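Local coordinates for replication initiation and membrane attachment protein (Geobacillus stearothermophilus 10, PDB 5WTN) that takes part in bacterial DNA replication as a tetrameric primosomal protein and is thought to take part in loading the replicative helicase during initiation or re-initiation, at residues D12-Q17 / W50-L55. Sequence-based numbering, arbitrary orientation.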
# COMPACT_ATOMS: atom_id res chain seq x y z
N ASP A 12 1.08 -33.05 -5.60
CA ASP A 12 -0.18 -32.45 -6.02
C ASP A 12 0.08 -31.02 -6.48
O ASP A 12 1.01 -30.34 -6.00
CB ASP A 12 -1.22 -32.47 -4.90
CG ASP A 12 -1.82 -33.85 -4.66
OD1 ASP A 12 -1.88 -34.63 -5.63
OD2 ASP A 12 -2.24 -34.14 -3.50
N ARG A 13 -0.72 -30.53 -7.43
CA ARG A 13 -0.48 -29.20 -7.99
C ARG A 13 -1.52 -28.16 -7.57
O ARG A 13 -2.68 -28.49 -7.36
CB ARG A 13 -0.41 -29.28 -9.52
CG ARG A 13 0.62 -30.26 -10.05
CD ARG A 13 0.80 -30.11 -11.55
NE ARG A 13 -0.46 -29.85 -12.23
CZ ARG A 13 -1.30 -30.80 -12.63
NH1 ARG A 13 -1.02 -32.08 -12.41
NH2 ARG A 13 -2.43 -30.48 -13.25
N TYR A 14 -1.08 -26.91 -7.45
CA TYR A 14 -2.00 -25.82 -7.14
C TYR A 14 -1.87 -24.63 -8.07
O TYR A 14 -0.90 -24.49 -8.83
CB TYR A 14 -1.82 -25.35 -5.70
CG TYR A 14 -0.50 -24.66 -5.43
CD1 TYR A 14 -0.40 -23.27 -5.43
CD2 TYR A 14 0.63 -25.39 -5.14
CE1 TYR A 14 0.80 -22.63 -5.16
CE2 TYR A 14 1.85 -24.76 -4.86
CZ TYR A 14 1.92 -23.38 -4.88
OH TYR A 14 3.12 -22.76 -4.61
N THR A 15 -2.88 -23.77 -8.00
CA THR A 15 -2.79 -22.43 -8.52
C THR A 15 -3.38 -21.52 -7.46
O THR A 15 -4.24 -21.95 -6.68
CB THR A 15 -3.55 -22.29 -9.84
OG1 THR A 15 -3.49 -20.92 -10.25
CG2 THR A 15 -5.01 -22.68 -9.67
N VAL A 16 -2.92 -20.27 -7.40
CA VAL A 16 -3.51 -19.27 -6.51
C VAL A 16 -4.27 -18.23 -7.31
O VAL A 16 -3.73 -17.63 -8.24
CB VAL A 16 -2.45 -18.50 -5.74
CG1 VAL A 16 -3.12 -17.62 -4.66
CG2 VAL A 16 -1.44 -19.43 -5.15
N GLN A 17 -5.51 -17.97 -6.92
CA GLN A 17 -6.32 -16.95 -7.60
C GLN A 17 -7.11 -16.04 -6.66
O GLN A 17 -7.32 -16.35 -5.47
CB GLN A 17 -7.22 -17.63 -8.65
CG GLN A 17 -6.41 -18.16 -9.82
CD GLN A 17 -7.17 -19.02 -10.78
OE1 GLN A 17 -6.79 -20.17 -11.01
NE2 GLN A 17 -8.23 -18.49 -11.37
N TRP A 50 -0.84 -15.00 -0.79
CA TRP A 50 -0.97 -13.66 -1.36
C TRP A 50 0.26 -13.30 -2.20
O TRP A 50 0.12 -12.79 -3.31
CB TRP A 50 -1.18 -12.67 -0.20
CG TRP A 50 -1.23 -11.18 -0.51
CD1 TRP A 50 -1.20 -10.57 -1.73
CD2 TRP A 50 -1.34 -10.11 0.47
NE1 TRP A 50 -1.27 -9.20 -1.58
CE2 TRP A 50 -1.36 -8.90 -0.24
CE3 TRP A 50 -1.43 -10.08 1.87
CZ2 TRP A 50 -1.45 -7.65 0.41
CZ3 TRP A 50 -1.52 -8.85 2.51
CH2 TRP A 50 -1.53 -7.65 1.79
N GLY A 51 1.45 -13.58 -1.67
CA GLY A 51 2.67 -13.40 -2.43
C GLY A 51 2.69 -14.30 -3.66
O GLY A 51 3.09 -13.87 -4.75
N GLU A 52 2.23 -15.54 -3.50
CA GLU A 52 2.22 -16.48 -4.61
C GLU A 52 1.32 -16.05 -5.73
O GLU A 52 1.60 -16.32 -6.89
CB GLU A 52 1.85 -17.89 -4.15
CG GLU A 52 3.05 -18.78 -3.82
CD GLU A 52 3.84 -19.18 -5.05
OE1 GLU A 52 3.76 -20.36 -5.48
OE2 GLU A 52 4.55 -18.32 -5.60
N LEU A 53 0.22 -15.39 -5.37
CA LEU A 53 -0.74 -14.82 -6.32
C LEU A 53 -0.04 -13.98 -7.38
O LEU A 53 -0.32 -14.10 -8.56
CB LEU A 53 -1.71 -13.92 -5.54
CG LEU A 53 -2.88 -13.28 -6.28
CD1 LEU A 53 -3.71 -14.36 -6.93
CD2 LEU A 53 -3.69 -12.53 -5.26
N GLU A 54 0.90 -13.15 -6.94
CA GLU A 54 1.64 -12.28 -7.85
C GLU A 54 2.80 -13.00 -8.54
O GLU A 54 3.03 -12.81 -9.74
CB GLU A 54 2.16 -11.04 -7.11
CG GLU A 54 1.06 -10.09 -6.65
CD GLU A 54 1.50 -8.64 -6.68
OE1 GLU A 54 2.02 -8.20 -7.73
OE2 GLU A 54 1.33 -7.95 -5.66
N LEU A 55 3.53 -13.81 -7.79
CA LEU A 55 4.70 -14.50 -8.32
C LEU A 55 4.39 -15.57 -9.37
O LEU A 55 4.88 -15.47 -10.49
CB LEU A 55 5.52 -15.08 -7.18
CG LEU A 55 6.83 -15.78 -7.55
CD1 LEU A 55 7.60 -14.98 -8.59
CD2 LEU A 55 7.65 -15.97 -6.28
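Tyr-14 carries CG between its backbone N and carbonyl carbon (chi1 68°), and the Glu-52 chain bends at chi2 (-70°), which sets its CD; the phenol hydroxyl and the carboxylate meet between strand 13-17 and the last turns of helix 40-55. Helices 24-38, 40-55, 63-70 and 74-86, followed by the hairpin of strands 90-95 and 104-109, are consistent with a winged-helix domain; here strand 13-17 is an inner strand between 61-62 and 104-109, and the axes of 13-17 and 50-55 approach to 7.4 Å, nearly perpendicular. Tyr-14 OH donates a hydrogen bond to Glu-52 OE1 at 2.6 Å, using the anti lone pair of that oxygen. Glu-52 OE1 lies at the edge of the ring near its plane, with the carboxylate plane turned 68° from it. OE1 has a second partner in the salt bridge to Arg-65 of helix 63-70, which also packs on Tyr-14 through Leu-66, while His-63 meets the tyrosine ring edge-to-face. Val-16 provides the apolar half of the contact. Its CG2 lies in the plane of the tyrosine ring, at the edge, and reaches Glu-52 CB at 3.8 Å. An alanine at Tyr-14 would probably deprive Glu-52 OE1 of its hydroxyl donor and open a gap beside Val-16, His-63 and Leu-66. The other branch of Val-16 turns to Leu-53, with Val-16 CG1 4.0 Å from Leu-53 CD1, the two side chains crossing at about a right angle. The same Leu-53 CD1 also rests on the strand backbone, lying 3.7 Å from Gln-17 CA and 3.5 Å from Val-16 O.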